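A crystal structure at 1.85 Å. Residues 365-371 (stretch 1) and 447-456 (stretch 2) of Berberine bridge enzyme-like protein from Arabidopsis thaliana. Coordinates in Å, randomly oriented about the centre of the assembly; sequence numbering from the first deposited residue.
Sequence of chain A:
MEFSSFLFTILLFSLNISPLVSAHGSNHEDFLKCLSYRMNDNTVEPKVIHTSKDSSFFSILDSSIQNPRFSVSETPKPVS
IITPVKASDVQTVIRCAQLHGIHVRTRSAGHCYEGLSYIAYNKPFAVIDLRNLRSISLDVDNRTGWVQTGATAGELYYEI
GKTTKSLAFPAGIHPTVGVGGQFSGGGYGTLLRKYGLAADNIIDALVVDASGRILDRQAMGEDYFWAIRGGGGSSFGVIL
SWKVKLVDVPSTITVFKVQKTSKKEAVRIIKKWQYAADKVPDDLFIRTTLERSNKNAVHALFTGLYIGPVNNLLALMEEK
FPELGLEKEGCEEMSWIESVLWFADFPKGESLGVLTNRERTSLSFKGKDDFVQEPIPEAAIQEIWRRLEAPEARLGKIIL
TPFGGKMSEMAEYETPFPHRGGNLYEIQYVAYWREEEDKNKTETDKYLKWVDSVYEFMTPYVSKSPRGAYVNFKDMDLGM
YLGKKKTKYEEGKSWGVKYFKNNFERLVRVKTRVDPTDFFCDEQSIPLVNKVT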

# COMPACT_ATOMS: atom_id res chain seq x y z
N PHE A 365 3.99 -12.32 -6.39
CA PHE A 365 4.94 -11.98 -5.35
C PHE A 365 4.50 -12.47 -3.96
O PHE A 365 3.32 -12.79 -3.74
CB PHE A 365 5.18 -10.46 -5.34
CG PHE A 365 3.95 -9.65 -5.04
CD1 PHE A 365 3.54 -9.43 -3.73
CD2 PHE A 365 3.19 -9.12 -6.07
CE1 PHE A 365 2.39 -8.71 -3.45
CE2 PHE A 365 2.03 -8.38 -5.80
CZ PHE A 365 1.64 -8.18 -4.49
N LYS A 366 5.46 -12.55 -3.05
CA LYS A 366 5.20 -12.69 -1.63
C LYS A 366 6.00 -11.60 -0.94
O LYS A 366 7.21 -11.48 -1.17
CB LYS A 366 5.60 -14.06 -1.12
CG LYS A 366 5.52 -14.18 0.38
CD LYS A 366 4.13 -13.85 0.88
CE LYS A 366 4.11 -13.84 2.39
NZ LYS A 366 2.74 -13.64 2.98
N GLY A 367 5.34 -10.79 -0.12
CA GLY A 367 6.02 -9.73 0.61
C GLY A 367 5.78 -9.78 2.10
O GLY A 367 4.70 -10.16 2.57
N LYS A 368 6.81 -9.39 2.85
CA LYS A 368 6.75 -9.22 4.31
C LYS A 368 7.52 -7.95 4.64
O LYS A 368 8.31 -7.49 3.83
CB LYS A 368 7.34 -10.42 5.04
CG LYS A 368 6.78 -11.78 4.59
CD LYS A 368 7.47 -12.96 5.28
CE LYS A 368 7.00 -13.16 6.71
NZ LYS A 368 5.70 -13.87 6.79
N ASP A 369 7.29 -7.35 5.80
CA ASP A 369 8.10 -6.18 6.13
C ASP A 369 8.36 -6.04 7.63
O ASP A 369 7.83 -6.80 8.44
CB ASP A 369 7.46 -4.92 5.52
CG ASP A 369 6.41 -4.27 6.41
OD1 ASP A 369 5.65 -4.97 7.11
OD2 ASP A 369 6.34 -3.02 6.39
N ASP A 370 9.22 -5.08 7.96
CA ASP A 370 9.72 -4.85 9.31
C ASP A 370 10.00 -3.37 9.53
O ASP A 370 10.14 -2.59 8.58
CB ASP A 370 11.01 -5.64 9.55
CG ASP A 370 10.78 -7.01 10.10
OD1 ASP A 370 9.96 -7.16 11.03
OD2 ASP A 370 11.44 -7.95 9.61
N PHE A 371 10.14 -3.00 10.79
CA PHE A 371 10.60 -1.69 11.15
C PHE A 371 11.88 -1.85 11.96
O PHE A 371 11.95 -2.67 12.87
CB PHE A 371 9.52 -0.93 11.91
CG PHE A 371 8.35 -0.56 11.05
CD1 PHE A 371 7.31 -1.45 10.86
CD2 PHE A 371 8.33 0.66 10.38
CE1 PHE A 371 6.25 -1.14 10.02
CE2 PHE A 371 7.26 0.99 9.55
CZ PHE A 371 6.22 0.09 9.37
N TYR A 447 9.98 -19.60 -3.35
CA TYR A 447 9.92 -18.15 -3.21
C TYR A 447 9.36 -17.75 -1.84
O TYR A 447 9.88 -16.85 -1.17
CB TYR A 447 9.07 -17.54 -4.32
CG TYR A 447 9.54 -17.81 -5.74
CD1 TYR A 447 10.73 -17.27 -6.21
CD2 TYR A 447 8.77 -18.57 -6.62
CE1 TYR A 447 11.16 -17.50 -7.51
CE2 TYR A 447 9.19 -18.79 -7.93
CZ TYR A 447 10.39 -18.26 -8.36
OH TYR A 447 10.82 -18.47 -9.64
N LEU A 448 8.28 -18.41 -1.45
CA LEU A 448 7.71 -18.24 -0.12
C LEU A 448 8.76 -18.54 0.94
O LEU A 448 9.01 -17.72 1.83
CB LEU A 448 6.49 -19.16 0.07
CG LEU A 448 5.11 -18.59 -0.24
CD1 LEU A 448 5.13 -17.68 -1.45
CD2 LEU A 448 4.12 -19.71 -0.46
N LYS A 449 9.38 -19.71 0.82
CA LYS A 449 10.42 -20.14 1.74
C LYS A 449 11.55 -19.13 1.82
O LYS A 449 12.05 -18.86 2.91
CB LYS A 449 10.98 -21.51 1.34
CG LYS A 449 10.02 -22.66 1.60
CD LYS A 449 10.61 -24.02 1.23
CE LYS A 449 9.57 -25.11 1.33
NZ LYS A 449 8.34 -24.76 0.55
N TRP A 450 11.94 -18.58 0.67
CA TRP A 450 13.00 -17.58 0.60
C TRP A 450 12.63 -16.35 1.43
O TRP A 450 13.43 -15.88 2.26
CB TRP A 450 13.29 -17.16 -0.85
CG TRP A 450 14.47 -16.23 -0.92
CD1 TRP A 450 15.79 -16.58 -1.02
CD2 TRP A 450 14.45 -14.79 -0.82
NE1 TRP A 450 16.59 -15.46 -1.01
CE2 TRP A 450 15.79 -14.35 -0.89
CE3 TRP A 450 13.44 -13.83 -0.69
CZ2 TRP A 450 16.14 -12.98 -0.83
CZ3 TRP A 450 13.79 -12.48 -0.63
CH2 TRP A 450 15.12 -12.08 -0.70
N VAL A 451 11.42 -15.84 1.22
CA VAL A 451 10.95 -14.64 1.90
C VAL A 451 10.77 -14.91 3.40
O VAL A 451 11.08 -14.06 4.24
CB VAL A 451 9.61 -14.14 1.28
CG1 VAL A 451 9.07 -12.95 2.05
CG2 VAL A 451 9.81 -13.77 -0.17
N ASP A 452 10.29 -16.11 3.74
CA ASP A 452 10.12 -16.48 5.15
C ASP A 452 11.47 -16.56 5.88
O ASP A 452 11.58 -16.18 7.05
CB ASP A 452 9.37 -17.83 5.25
CG ASP A 452 8.95 -18.17 6.69
OD1 ASP A 452 7.92 -17.64 7.16
OD2 ASP A 452 9.64 -18.98 7.35
N SER A 453 12.49 -17.04 5.18
CA SER A 453 13.78 -17.34 5.78
C SER A 453 14.59 -16.09 6.13
O SER A 453 15.22 -16.02 7.18
CB SER A 453 14.59 -18.25 4.86
OG SER A 453 15.79 -18.68 5.49
N VAL A 454 14.56 -15.09 5.24
CA VAL A 454 15.28 -13.84 5.49
C VAL A 454 14.58 -13.07 6.62
O VAL A 454 15.24 -12.45 7.45
CB VAL A 454 15.41 -12.96 4.18
CG1 VAL A 454 14.05 -12.56 3.61
CG2 VAL A 454 16.25 -11.72 4.44
N TYR A 455 13.26 -13.14 6.65
CA TYR A 455 12.47 -12.50 7.69
C TYR A 455 12.79 -13.10 9.05
O TYR A 455 13.03 -12.37 10.03
CB TYR A 455 10.98 -12.66 7.37
CG TYR A 455 10.00 -12.09 8.38
CD1 TYR A 455 9.52 -12.87 9.44
CD2 TYR A 455 9.48 -10.81 8.23
CE1 TYR A 455 8.59 -12.36 10.34
CE2 TYR A 455 8.54 -10.30 9.12
CZ TYR A 455 8.11 -11.08 10.17
OH TYR A 455 7.18 -10.58 11.05
N GLU A 456 12.80 -14.43 9.11
CA GLU A 456 13.20 -15.11 10.34
C GLU A 456 14.61 -14.68 10.75
O GLU A 456 14.88 -14.43 11.93
CB GLU A 456 13.12 -16.63 10.18
CG GLU A 456 11.70 -17.18 10.03
CD GLU A 456 10.78 -16.74 11.14
OE1 GLU A 456 11.12 -16.97 12.32
OE2 GLU A 456 9.71 -16.16 10.85
O HOH W 1 6.11 -8.10 10.16

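Strand 365-371 and helix 447-456 run side by side in nearly the same direction, with 10° between their N-to-C directions and a closest axial approach of 8.5 Å. Both elements extend beyond these residues at each end. The nearest pair of CA atoms is Lys366 CA and Leu448 CA, 6.3 Å apart. Within the helix, i to i+4 hydrogen bonds hold the turns together: Val451 N donates to Tyr447 O at 3.0 Å, Asp452 N to Leu448 O at 2.8 Å and Glu456 N to Asp452 O at 3.0 Å, while the bond from Tyr455 N to Val451 O is weak at 3.4 Å. No direct hydrogen bond crosses between the stretches. The contact buries 405 Å² in total and is made by helix side chains against strand side chains and the carbonyls of Lys366 and Asp369.

Strand alternation sets the pattern. Lys366, Lys368 and Asp370 direct their CA-to-CB bonds toward the helix, whereas those of Phe365 and Asp369 point away. Val451 and Tyr455, four residues apart and thus about one turn from each other, answer from the helix with CA-to-CB bonds toward the strand. Near the start of these stretches, Lys366 CB meets Leu448 CD1 at 3.7 Å; the leucine leaves its backbone sideways, but its end comes nearer the strand. Lys366 then leads its end away, and its NZ is hydrogen-bonded elsewhere in the structure, so its aliphatic portion serves this contact. Val451 packs against two lysines: its CG2 is 3.6 Å from Lys366 O, and its CG1 is 3.6 Å from Lys368 CD, both van der Waals contacts.

Lys368 has the largest covered area of any residue here, 93 Å². Its chi3 and chi4, both p, bend the chain so that its end lies over one face of the Tyr455 ring. Lys368 CE sits 3.6 Å from the ring centroid of Tyr455 and 13° off the ring normal, a CH-pi contact in which a methylene polarized by the adjacent ammonium meets the electron-rich face. Lys368 NZ, 4.8 Å from the same Tyr455 centroid and 8° off the normal, adds a cation-pi interaction. Asp452 OD1 lies 4.4 Å from Lys368 NZ, too far for a salt bridge but near enough for a favourable long-range attraction between opposite charges.

The Tyr455 ring also meets the strand's polar atoms. The CA-to-CB bond of Asp369 points away from the helix, yet its carbonyl reaches the ring edge, with Asp369 O 3.6 Å from Tyr455 CE2, where the slightly positive ring hydrogens suit an oxygen. Asp370 OD2 approaches Tyr455 CD2 obliquely at 3.7 Å. Water 1 supplies a hydrogen-bonded link where no direct hydrogen bond exists: its oxygen donates to Asp369 O at 2.8 Å and also hydrogen-bonds to Tyr455 OH at 2.8 Å. The tyrosine thus joins the strand through its face, its edge and, by way of water, its hydroxyl.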